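Immunoreactive 84kD antigen PG93 (Porphyromonas gingivalis, PDB 5M11) is an essential, surface-located component of the type-IX secretion system of this oral bacterium and binds zinc and calcium ions. Local coordinates at residues A[59-64]-A[85-90]; A[81-86]-A[100-105]; A[96-101]-A[136-141]; A[130-135]-A[142-147]. One frame throughout, in Å; residues are numbered along the deposited sequence.

Contact 1. Residues A[59-64]-A[85-90]; sequences GLSDTS and NIDILD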
loop_
_atom_site.group_PDB
_atom_site.type_symbol
_atom_site.label_atom_id
_atom_site.label_comp_id
_atom_site.label_asym_id
_atom_site.label_seq_id
_atom_site.Cartn_x
_atom_site.Cartn_y
_atom_site.Cartn_z
ATOM N N GLY A 59 8.320 1.691 14.893
ATOM C CA GLY A 59 9.576 1.040 15.249
ATOM C C GLY A 59 9.814 -0.300 14.584
ATOM O O GLY A 59 10.884 -0.886 14.753
ATOM N N LEU A 60 8.833 -0.793 13.815
ATOM C CA LEU A 60 8.929 -2.068 13.104
ATOM C C LEU A 60 9.892 -1.930 11.926
ATOM O O LEU A 60 10.040 -0.841 11.371
ATOM C CB LEU A 60 7.539 -2.552 12.650
ATOM C CG LEU A 60 6.714 -3.436 13.623
ATOM C CD1 LEU A 60 6.361 -2.716 14.922
ATOM C CD2 LEU A 60 5.424 -3.855 12.975
ATOM N N SER A 61 10.578 -3.023 11.586
ATOM C CA SER A 61 11.632 -3.061 10.575
ATOM C C SER A 61 11.158 -3.377 9.146
ATOM O O SER A 61 11.961 -3.223 8.222
ATOM C CB SER A 61 12.691 -4.083 10.971
ATOM O OG SER A 61 13.017 -4.038 12.350
ATOM N N ASP A 62 9.900 -3.845 8.953
ATOM C CA ASP A 62 9.375 -4.204 7.621
ATOM C C ASP A 62 7.844 -4.010 7.516
ATOM O O ASP A 62 7.217 -3.616 8.501
ATOM C CB ASP A 62 9.775 -5.642 7.237
ATOM C CG ASP A 62 10.303 -5.762 5.820
ATOM O OD1 ASP A 62 9.818 -4.992 4.921
ATOM O OD2 ASP A 62 11.188 -6.620 5.595
ATOM N N THR A 63 7.246 -4.309 6.334
ATOM C CA THR A 63 5.845 -3.986 6.058
ATOM C C THR A 63 4.768 -5.120 6.189
ATOM O O THR A 63 3.776 -4.845 6.880
ATOM C CB THR A 63 5.729 -3.372 4.651
ATOM O OG1 THR A 63 6.674 -2.305 4.549
ATOM C CG2 THR A 63 4.325 -2.818 4.348
ATOM N N SER A 64 4.830 -6.262 5.462
ATOM C CA SER A 64 3.665 -7.174 5.531
ATOM C C SER A 64 3.841 -8.327 6.498
ATOM O O SER A 64 4.663 -9.221 6.271
ATOM C CB SER A 64 3.289 -7.724 4.157
ATOM O OG SER A 64 3.216 -6.706 3.179
ATOM N N ASN A 85 11.644 -11.591 6.854
ATOM C CA ASN A 85 12.155 -10.825 7.991
ATOM C C ASN A 85 11.458 -11.189 9.308
ATOM O O ASN A 85 10.308 -11.636 9.309
ATOM C CB ASN A 85 11.972 -9.338 7.731
ATOM C CG ASN A 85 13.090 -8.473 8.225
ATOM O OD1 ASN A 85 13.860 -8.825 9.127
ATOM N ND2 ASN A 85 13.172 -7.296 7.659
ATOM N N ILE A 86 12.156 -10.972 10.425
ATOM C CA ILE A 86 11.686 -11.221 11.790
ATOM C C ILE A 86 11.967 -9.995 12.660
ATOM O O ILE A 86 13.039 -9.367 12.566
ATOM C CB ILE A 86 12.369 -12.485 12.386
ATOM C CG1 ILE A 86 11.916 -13.793 11.688
ATOM C CG2 ILE A 86 12.197 -12.575 13.898
ATOM C CD1 ILE A 86 12.991 -14.806 11.558
ATOM N N ASP A 87 11.008 -9.689 13.533
ATOM C CA ASP A 87 11.103 -8.646 14.540
ATOM C C ASP A 87 10.723 -9.251 15.880
ATOM O O ASP A 87 9.892 -10.165 15.916
ATOM C CB ASP A 87 10.181 -7.456 14.202
ATOM C CG ASP A 87 10.803 -6.327 13.397
ATOM O OD1 ASP A 87 12.038 -6.365 13.162
ATOM O OD2 ASP A 87 10.070 -5.376 13.052
ATOM N N ILE A 88 11.350 -8.776 16.976
ATOM C CA ILE A 88 11.007 -9.204 18.330
ATOM C C ILE A 88 10.582 -7.968 19.057
ATOM O O ILE A 88 11.356 -7.016 19.165
ATOM C CB ILE A 88 12.103 -10.008 19.074
ATOM C CG1 ILE A 88 12.443 -11.297 18.290
ATOM C CG2 ILE A 88 11.607 -10.378 20.472
ATOM C CD1 ILE A 88 13.783 -11.915 18.570
ATOM N N LEU A 89 9.325 -7.953 19.483
ATOM C CA LEU A 89 8.689 -6.858 20.208
ATOM C C LEU A 89 8.738 -7.199 21.693
ATOM O O LEU A 89 7.985 -8.065 22.148
ATOM C CB LEU A 89 7.239 -6.720 19.701
ATOM C CG LEU A 89 6.561 -5.359 19.776
ATOM C CD1 LEU A 89 5.448 -5.272 18.755
ATOM C CD2 LEU A 89 5.952 -5.127 21.149
ATOM N N ASP A 90 9.661 -6.563 22.439
ATOM C CA ASP A 90 9.807 -6.837 23.867
ATOM C C ASP A 90 8.656 -6.163 24.658
ATOM O O ASP A 90 7.856 -5.417 24.081
ATOM C CB ASP A 90 11.219 -6.458 24.391
ATOM C CG ASP A 90 11.554 -4.998 24.690
ATOM O OD1 ASP A 90 10.621 -4.170 24.769
ATOM O OD2 ASP A 90 12.747 -4.703 24.936
#
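Asp87, on strand 86-89, turns its carboxylate on the loop 59-64 and takes both polar hydrogens that Ser61 can offer. The amide N of Ser61 gives a nearly straight bond to Asp87 OD2 (2.8 Å, 174° at the hydrogen), while Ser61 OG donates to Asp87 OD1 at 2.7 Å. Each carboxylate oxygen uses its syn lone pair, so the backbone and hydroxyl of one serine are held as a fork across the acid. With chi1 of -42°, the hydroxyl lies beside its own backbone N, which brings both donors to the same side. Neither oxygen stops at one partner: Tyr81 OH also bonds to OD2 and Asn97 ND2 to OD1, a clustering of donors that would probably favour the ionised acid. Leu60 lies obliquely across the same carboxylate, its CB 3.8 Å from Asp87 OD2. The contact belongs to the N-terminal beta-propeller domain, where the loop leading from strand 52-54 into strand 65-71 packs on strand 86-89, third of the four antiparallel strands of a blade. One residue along the loop from Ser61, Asp62 OD2 accepts Asn85 ND2 at 2.9 Å, the acceptor in the amide plane. The donor comes from above the carboxylate, whose plane is turned 88° from the amide. Ser83 OG is a second partner of Asp62 OD2, Asp62 OD1 accepts Thr63 N through its anti lone pair, and Asn85 OD1 accepts Asn97 ND2.

Contact 2. Residues A[81-86]-A[100-105]; sequences YASGNI and ALKDNI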
loop_
_atom_site.group_PDB
_atom_site.type_symbol
_atom_site.label_atom_id
_atom_site.label_comp_id
_atom_site.label_asym_id
_atom_site.label_seq_id
_atom_site.Cartn_x
_atom_site.Cartn_y
_atom_site.Cartn_z
ATOM N N TYR A 81 7.526 -11.673 8.942
ATOM C CA TYR A 81 7.131 -10.940 7.741
ATOM C C TYR A 81 7.120 -11.809 6.487
ATOM O O TYR A 81 7.877 -12.766 6.400
ATOM C CB TYR A 81 8.097 -9.763 7.535
ATOM C CG TYR A 81 8.001 -8.727 8.629
ATOM C CD1 TYR A 81 7.044 -7.715 8.576
ATOM C CD2 TYR A 81 8.849 -8.768 9.731
ATOM C CE1 TYR A 81 6.943 -6.761 9.584
ATOM C CE2 TYR A 81 8.763 -7.814 10.746
ATOM C CZ TYR A 81 7.808 -6.811 10.666
ATOM O OH TYR A 81 7.733 -5.854 11.645
ATOM N N ALA A 82 6.291 -11.434 5.494
ATOM C CA ALA A 82 6.177 -12.092 4.186
ATOM C C ALA A 82 7.536 -12.128 3.459
ATOM O O ALA A 82 7.812 -13.051 2.705
ATOM C CB ALA A 82 5.156 -11.357 3.332
ATOM N N SER A 83 8.387 -11.141 3.720
ATOM C CA SER A 83 9.701 -11.028 3.117
ATOM C C SER A 83 10.748 -11.946 3.781
ATOM O O SER A 83 11.934 -11.855 3.442
ATOM C CB SER A 83 10.168 -9.580 3.210
ATOM O OG SER A 83 10.483 -9.216 4.546
ATOM N N GLY A 84 10.337 -12.754 4.750
ATOM C CA GLY A 84 11.258 -13.591 5.506
ATOM C C GLY A 84 11.877 -12.897 6.712
ATOM O O GLY A 84 12.552 -13.541 7.528
ATOM N N ASN A 85 11.644 -11.591 6.854
ATOM C CA ASN A 85 12.155 -10.825 7.991
ATOM C C ASN A 85 11.458 -11.189 9.308
ATOM O O ASN A 85 10.308 -11.636 9.309
ATOM C CB ASN A 85 11.972 -9.338 7.731
ATOM C CG ASN A 85 13.090 -8.473 8.225
ATOM O OD1 ASN A 85 13.860 -8.825 9.127
ATOM N ND2 ASN A 85 13.172 -7.296 7.659
ATOM N N ILE A 86 12.156 -10.972 10.425
ATOM C CA ILE A 86 11.686 -11.221 11.790
ATOM C C ILE A 86 11.967 -9.995 12.660
ATOM O O ILE A 86 13.039 -9.367 12.566
ATOM C CB ILE A 86 12.369 -12.485 12.386
ATOM C CG1 ILE A 86 11.916 -13.793 11.688
ATOM C CG2 ILE A 86 12.197 -12.575 13.898
ATOM C CD1 ILE A 86 12.991 -14.806 11.558
ATOM N N ALA A 100 18.343 -12.535 9.155
ATOM C CA ALA A 100 19.084 -13.691 8.619
ATOM C C ALA A 100 18.340 -14.444 7.511
ATOM O O ALA A 100 18.981 -14.786 6.516
ATOM C CB ALA A 100 19.425 -14.658 9.737
ATOM N N LEU A 101 17.002 -14.692 7.664
ATOM C CA LEU A 101 16.221 -15.437 6.672
ATOM C C LEU A 101 15.989 -14.623 5.436
ATOM O O LEU A 101 16.147 -15.165 4.349
ATOM C CB LEU A 101 14.875 -15.950 7.220
ATOM C CG LEU A 101 14.937 -17.071 8.285
ATOM C CD1 LEU A 101 13.558 -17.402 8.805
ATOM C CD2 LEU A 101 15.568 -18.336 7.734
ATOM N N LYS A 102 15.623 -13.334 5.583
ATOM C CA LYS A 102 15.367 -12.429 4.463
ATOM C C LYS A 102 16.665 -12.213 3.651
ATOM O O LYS A 102 16.626 -12.184 2.403
ATOM C CB LYS A 102 14.802 -11.089 4.991
ATOM C CG LYS A 102 14.837 -9.906 4.009
ATOM C CD LYS A 102 14.678 -8.542 4.696
ATOM C CE LYS A 102 15.940 -8.002 5.342
ATOM N NZ LYS A 102 16.875 -7.398 4.354
ATOM N N ASP A 103 17.812 -12.078 4.367
ATOM C CA ASP A 103 19.118 -11.841 3.751
ATOM C C ASP A 103 19.662 -13.098 3.040
ATOM O O ASP A 103 20.504 -12.971 2.141
ATOM C CB ASP A 103 20.127 -11.302 4.777
ATOM C CG ASP A 103 19.849 -9.891 5.305
ATOM O OD1 ASP A 103 19.011 -9.169 4.693
ATOM O OD2 ASP A 103 20.494 -9.496 6.307
ATOM N N ASN A 104 19.158 -14.300 3.399
ATOM C CA ASN A 104 19.584 -15.538 2.740
ATOM C C ASN A 104 18.875 -15.651 1.377
ATOM O O ASN A 104 17.685 -15.981 1.275
ATOM C CB ASN A 104 19.353 -16.758 3.630
ATOM C CG ASN A 104 20.231 -17.936 3.278
ATOM O OD1 ASN A 104 20.324 -18.361 2.115
ATOM N ND2 ASN A 104 20.862 -18.522 4.293
ATOM N N ILE A 105 19.625 -15.274 0.340
ATOM C CA ILE A 105 19.217 -15.239 -1.067
ATOM C C ILE A 105 18.880 -16.645 -1.582
ATOM O O ILE A 105 17.963 -16.787 -2.402
ATOM C CB ILE A 105 20.318 -14.570 -1.930
ATOM C CG1 ILE A 105 21.761 -14.918 -1.410
ATOM C CG2 ILE A 105 20.082 -13.056 -1.989
ATOM C CD1 ILE A 105 22.983 -14.559 -2.368
#
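Lys102 lays the aliphatic part of its side chain along the tight turn between strands 76-81 and 86-89. CG is anti to the backbone N (chi1 164°), and the base of the chain crosses the turn, Lys102 CB 3.3 Å from Ser83 O. Beyond it the lysine runs alongside Asn85, both pointing the same way, and Lys102 CD comes to 3.5 Å from Asn85 ND2. That nitrogen has its polar partner in Asp62 OD2, so towards the lysine it meets methylenes, CD and CE. Bends at chi3 and chi4 bring the ammonium back to its own helix, where Lys102 NZ forms a salt bridge with Asp103 OD1 at 2.8 Å. Leu101, the next residue back along the helix, meets Gly84 and Ile86. Its CB sits 3.4 Å from Gly84 O, and its CD1 meets Ile86 CD1 at 3.8 Å, the tips crossing obliquely. Gly84, last residue of a type I turn begun at Tyr81, has no side chain towards the helix, which lets its CA come within 4.4 Å of Lys102 CA. A short, weakly bonded helical turn, 100-103, thus packs over the hairpin loop joining the two middle strands of a four-stranded beta-propeller blade.

Contact 3. Residues A[96-101]-A[136-141]; sequences TNVPAL and AEARIP. With ZN (zinc ion), chain I.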
loop_
_atom_site.group_PDB
_atom_site.type_symbol
_atom_site.label_atom_id
_atom_site.label_comp_id
_atom_site.label_asym_id
_atom_site.label_seq_id
_atom_site.Cartn_x
_atom_site.Cartn_y
_atom_site.Cartn_z
ATOM N N THR A 96 13.497 -5.620 17.912
ATOM C CA THR A 96 14.827 -6.157 17.624
ATOM C C THR A 96 14.732 -6.937 16.325
ATOM O O THR A 96 13.912 -7.864 16.225
ATOM C CB THR A 96 15.354 -6.985 18.794
ATOM O OG1 THR A 96 15.132 -6.271 20.010
ATOM C CG2 THR A 96 16.807 -7.286 18.656
ATOM N N ASN A 97 15.546 -6.551 15.327
ATOM C CA ASN A 97 15.486 -7.175 14.003
ATOM C C ASN A 97 16.287 -8.483 13.912
ATOM O O ASN A 97 17.379 -8.573 14.470
ATOM C CB ASN A 97 15.964 -6.190 12.916
ATOM C CG ASN A 97 15.413 -6.445 11.523
ATOM O OD1 ASN A 97 16.067 -6.162 10.506
ATOM N ND2 ASN A 97 14.185 -6.966 11.435
ATOM N N VAL A 98 15.753 -9.486 13.199
ATOM C CA VAL A 98 16.447 -10.757 12.945
ATOM C C VAL A 98 16.337 -10.988 11.409
ATOM O O VAL A 98 15.416 -11.679 10.945
ATOM C CB VAL A 98 15.920 -11.942 13.817
ATOM C CG1 VAL A 98 16.796 -13.170 13.669
ATOM C CG2 VAL A 98 15.805 -11.562 15.297
ATOM N N PRO A 99 17.221 -10.337 10.592
ATOM C CA PRO A 99 17.069 -10.412 9.121
ATOM C C PRO A 99 17.778 -11.565 8.406
ATOM O O PRO A 99 17.808 -11.557 7.168
ATOM C CB PRO A 99 17.672 -9.093 8.652
ATOM C CG PRO A 99 18.692 -8.758 9.667
ATOM C CD PRO A 99 18.320 -9.415 10.964
ATOM N N ALA A 100 18.343 -12.535 9.155
ATOM C CA ALA A 100 19.084 -13.691 8.619
ATOM C C ALA A 100 18.340 -14.444 7.511
ATOM O O ALA A 100 18.981 -14.786 6.516
ATOM C CB ALA A 100 19.425 -14.658 9.737
ATOM N N LEU A 101 17.002 -14.692 7.664
ATOM C CA LEU A 101 16.221 -15.437 6.672
ATOM C C LEU A 101 15.989 -14.623 5.436
ATOM O O LEU A 101 16.147 -15.165 4.349
ATOM C CB LEU A 101 14.875 -15.950 7.220
ATOM C CG LEU A 101 14.937 -17.071 8.285
ATOM C CD1 LEU A 101 13.558 -17.402 8.805
ATOM C CD2 LEU A 101 15.568 -18.336 7.734
ATOM N N ALA A 136 15.251 -14.360 23.151
ATOM C CA ALA A 136 15.966 -13.454 24.083
ATOM C C ALA A 136 17.140 -12.718 23.446
ATOM O O ALA A 136 17.348 -11.549 23.747
ATOM C CB ALA A 136 16.482 -14.227 25.283
ATOM N N GLU A 137 17.901 -13.403 22.567
ATOM C CA GLU A 137 19.115 -12.882 21.944
ATOM C C GLU A 137 18.989 -12.582 20.427
ATOM O O GLU A 137 20.000 -12.349 19.764
ATOM C CB GLU A 137 20.258 -13.879 22.170
ATOM C CG GLU A 137 20.768 -13.999 23.595
ATOM C CD GLU A 137 21.986 -14.891 23.648
ATOM O OE1 GLU A 137 23.102 -14.352 23.773
ATOM O OE2 GLU A 137 21.842 -16.116 23.444
ATOM N N ALA A 138 17.772 -12.551 19.887
ATOM C CA ALA A 138 17.496 -12.212 18.492
ATOM C C ALA A 138 18.514 -12.819 17.497
ATOM O O ALA A 138 19.131 -12.095 16.718
ATOM C CB ALA A 138 17.463 -10.704 18.345
ATOM N N ARG A 139 18.704 -14.138 17.532
ATOM C CA ARG A 139 19.641 -14.765 16.604
ATOM C C ARG A 139 19.175 -16.156 16.217
ATOM O O ARG A 139 18.486 -16.807 17.010
ATOM C CB ARG A 139 21.080 -14.799 17.158
ATOM C CG ARG A 139 21.267 -15.469 18.502
ATOM C CD ARG A 139 22.754 -15.597 18.828
ATOM N NE ARG A 139 22.980 -16.228 20.129
ATOM C CZ ARG A 139 22.839 -17.534 20.362
ATOM N NH1 ARG A 139 22.475 -18.360 19.383
ATOM N NH2 ARG A 139 23.039 -18.021 21.579
ATOM N N ILE A 140 19.548 -16.608 15.003
ATOM C CA ILE A 140 19.146 -17.934 14.542
ATOM C C ILE A 140 20.372 -18.891 14.583
ATOM O O ILE A 140 21.213 -18.861 13.687
ATOM C CB ILE A 140 18.434 -17.879 13.172
ATOM C CG1 ILE A 140 17.059 -17.221 13.337
ATOM C CG2 ILE A 140 18.300 -19.268 12.573
ATOM C CD1 ILE A 140 16.622 -16.524 12.171
ATOM N N PRO A 141 20.511 -19.704 15.651
ATOM C CA PRO A 141 21.680 -20.584 15.752
ATOM C C PRO A 141 21.688 -21.776 14.809
ATOM O O PRO A 141 22.712 -22.451 14.724
ATOM C CB PRO A 141 21.606 -21.090 17.186
ATOM C CG PRO A 141 20.190 -20.988 17.569
ATOM C CD PRO A 141 19.665 -19.789 16.863
HETATM ZN ZN ZN I . 20.243 -17.264 24.085
#
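Two successive blades of the beta-propeller meet here, the outermost strand 95-98 of one lying against the start of strand 139-144, outermost in the next. The touching parts run almost the same way, 17° apart, and what joins them is apolar side-chain packing. Ala138 makes the first contact: its CB is received between two methyls, 3.5 Å from Thr96 CG2 and 3.6 Å from Val98 CG2. Val98 straddles the contact: with CG1 anti to the backbone N (chi1 -172°), CG2 faces Ala138 and CG1 faces the neighbouring side chain, Ile140. There Val98 CG1 and Ile140 CD1 cross obliquely at 3.7 Å. The tip of Ile140 reaches on to the short helix that follows strand 95-98, its CD1 lying 4.2 Å from Ala100 CB and close to Leu101 CG. Ala138 comes forward from a backbone of positive phi (41°), within a G1 beta bulge that it forms with Arg139 opposite Asp134. Glu137 points away from the other blade and binds zinc through OE2 at 2.1 Å, with Asp134 as the second protein ligand from this chain. Arg139, extended from CG to NE, directs its NH2 to Glu137 OE2 at 2.9 Å, a weak, bent hydrogen bond within a salt bridge that probably offsets part of the acidic charge at the metal. Behind the interface, Val98 and Leu101 rest on Ile86 of strand 86-89; Val98 also touches Leu133, and Leu101 touches Ser131, both of strand 129-134, so the side chains interleave between the two sheets.

Contact 4. Residues A[130-135]-A[142-147]; sequences LSVLDV and ATYAKG. With ZN (zinc ion), chain I.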
loop_
_atom_site.group_PDB
_atom_site.type_symbol
_atom_site.label_atom_id
_atom_site.label_comp_id
_atom_site.label_asym_id
_atom_site.label_seq_id
_atom_site.Cartn_x
_atom_site.Cartn_y
_atom_site.Cartn_z
ATOM N N LEU A 130 13.449 -25.482 8.633
ATOM C CA LEU A 130 13.066 -25.351 10.030
ATOM C C LEU A 130 14.092 -24.498 10.746
ATOM O O LEU A 130 15.202 -24.961 10.941
ATOM C CB LEU A 130 12.888 -26.718 10.716
ATOM C CG LEU A 130 12.479 -26.692 12.202
ATOM C CD1 LEU A 130 11.167 -25.937 12.407
ATOM C CD2 LEU A 130 12.363 -28.091 12.766
ATOM N N SER A 131 13.729 -23.253 11.129
ATOM C CA SER A 131 14.634 -22.315 11.782
ATOM C C SER A 131 14.400 -22.199 13.295
ATOM O O SER A 131 13.253 -22.055 13.755
ATOM C CB SER A 131 14.510 -20.942 11.139
ATOM O OG SER A 131 15.234 -20.957 9.924
ATOM N N VAL A 132 15.493 -22.269 14.070
ATOM C CA VAL A 132 15.431 -22.125 15.523
ATOM C C VAL A 132 15.795 -20.686 15.830
ATOM O O VAL A 132 16.916 -20.232 15.533
ATOM C CB VAL A 132 16.301 -23.124 16.321
ATOM C CG1 VAL A 132 16.005 -23.031 17.806
ATOM C CG2 VAL A 132 16.060 -24.530 15.847
ATOM N N LEU A 133 14.841 -19.977 16.414
ATOM C CA LEU A 133 15.042 -18.604 16.767
ATOM C C LEU A 133 15.238 -18.489 18.259
ATOM O O LEU A 133 14.482 -19.083 19.043
ATOM C CB LEU A 133 13.859 -17.771 16.273
ATOM C CG LEU A 133 13.676 -16.352 16.765
ATOM C CD1 LEU A 133 14.825 -15.463 16.364
ATOM C CD2 LEU A 133 12.378 -15.805 16.228
ATOM N N ASP A 134 16.307 -17.758 18.640
ATOM C CA ASP A 134 16.618 -17.445 20.016
ATOM C C ASP A 134 16.004 -16.051 20.250
ATOM O O ASP A 134 16.574 -15.021 19.885
ATOM C CB ASP A 134 18.127 -17.534 20.293
ATOM C CG ASP A 134 18.562 -17.212 21.711
ATOM O OD1 ASP A 134 17.729 -16.697 22.493
ATOM O OD2 ASP A 134 19.739 -17.455 22.036
ATOM N N VAL A 135 14.786 -16.060 20.793
ATOM C CA VAL A 135 13.976 -14.891 21.056
ATOM C C VAL A 135 14.707 -13.911 21.999
ATOM O O VAL A 135 14.801 -12.746 21.644
ATOM C CB VAL A 135 12.584 -15.311 21.592
ATOM C CG1 VAL A 135 11.693 -14.086 21.815
ATOM C CG2 VAL A 135 11.905 -16.321 20.650
ATOM N N ALA A 142 20.556 -22.082 14.138
ATOM C CA ALA A 142 20.441 -23.271 13.271
ATOM C C ALA A 142 19.236 -23.210 12.379
ATOM O O ALA A 142 18.210 -22.663 12.765
ATOM C CB ALA A 142 20.336 -24.528 14.131
ATOM N N THR A 143 19.342 -23.836 11.208
ATOM C CA THR A 143 18.256 -24.051 10.261
ATOM C C THR A 143 18.427 -25.475 9.810
ATOM O O THR A 143 19.449 -25.806 9.211
ATOM C CB THR A 143 18.193 -23.017 9.100
ATOM O OG1 THR A 143 17.893 -21.720 9.624
ATOM C CG2 THR A 143 17.113 -23.366 8.069
ATOM N N TYR A 144 17.466 -26.322 10.167
ATOM C CA TYR A 144 17.412 -27.732 9.788
ATOM C C TYR A 144 16.630 -27.821 8.488
ATOM O O TYR A 144 15.844 -26.913 8.203
ATOM C CB TYR A 144 16.783 -28.585 10.902
ATOM C CG TYR A 144 17.243 -28.240 12.312
ATOM C CD1 TYR A 144 18.604 -28.155 12.631
ATOM C CD2 TYR A 144 16.327 -28.059 13.336
ATOM C CE1 TYR A 144 19.031 -27.902 13.937
ATOM C CE2 TYR A 144 16.744 -27.813 14.645
ATOM C CZ TYR A 144 18.095 -27.742 14.943
ATOM O OH TYR A 144 18.476 -27.482 16.237
ATOM N N ALA A 145 16.895 -28.860 7.660
ATOM C CA ALA A 145 16.280 -29.093 6.337
ATOM C C ALA A 145 16.374 -27.855 5.414
ATOM O O ALA A 145 15.479 -27.656 4.593
ATOM C CB ALA A 145 14.831 -29.509 6.495
ATOM N N LYS A 146 17.448 -27.012 5.577
ATOM C CA LYS A 146 17.694 -25.760 4.852
ATOM C C LYS A 146 17.293 -25.889 3.393
ATOM O O LYS A 146 17.737 -26.824 2.733
ATOM C CB LYS A 146 19.166 -25.373 4.967
ATOM C CG LYS A 146 19.403 -23.876 5.058
ATOM C CD LYS A 146 20.870 -23.529 5.368
ATOM C CE LYS A 146 21.235 -23.566 6.842
ATOM N NZ LYS A 146 22.636 -23.111 7.075
ATOM N N GLY A 147 16.386 -25.019 2.943
ATOM C CA GLY A 147 15.880 -24.984 1.575
ATOM C C GLY A 147 14.888 -26.058 1.180
ATOM O O GLY A 147 14.712 -26.320 -0.010
HETATM ZN ZN ZN I . 20.243 -17.264 24.085
#
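A beta hairpin made of strands 129-134 and 139-144 carries this contact and holds two ligands of a zinc site, Asp134 just before the turn and Glu137 within it. Leu130 and Tyr144 form a hydrogen-bonded antiparallel pair: Leu130 N reaches Tyr144 O at 2.8 Å, nearly straight at 168°, and Tyr144 N returns to Leu130 O, also at 2.8 Å and in the carbonyl plane. Ser131 and Thr143, the non-hydrogen-bonded pair next along, meet on one face through their hydroxyls, Ser131 OG to Thr143 OG1 2.8 Å. Both hydroxyls stand beside their own backbone N, which brings them tip to tip. Beyond them Val132 N gives a straight bond to Ala142 O at 3.0 Å. The hairpin supplies the last two strands of a propeller blade, and its opposite face carries Leu130, Val132 and Tyr144. Here the tyrosine ring lies along the partner strand: Leu130 CD2 sits at its edge, 4.0 Å from Tyr144 CD2, while Val132 CG2 approaches Tyr144 CE2 obliquely at 3.6 Å. Leu161 of strand 160-165 touches the same tyrosine from the following sheet. Asp134 has CG anti to its backbone N (chi1 180°) and binds zinc through OD2 at 2.1 Å.

Overall arrangement
All four contacts lie in the N-terminal beta-propeller domain and concern two neighbouring blades. Contacts 1, 2 and 4 are largely buried, whereas contact 3 is partly open and its zinc-binding end lies at the surface. Polar chemistry dominates contact 1, where side chains fix a loop to a strand; contact 2 is built of hydrocarbon against a turn, and shares Asn85 and Ile86 with it. Contact 3 shares the helix 100-103 with contact 2 but joins separate sheets by apolar side-chain packing, while contact 4 adds backbone pairing within one sheet. Strand 139-144 serves both contacts 3 and 4, and the zinc ion is bound from each, by Glu137 and Asp134.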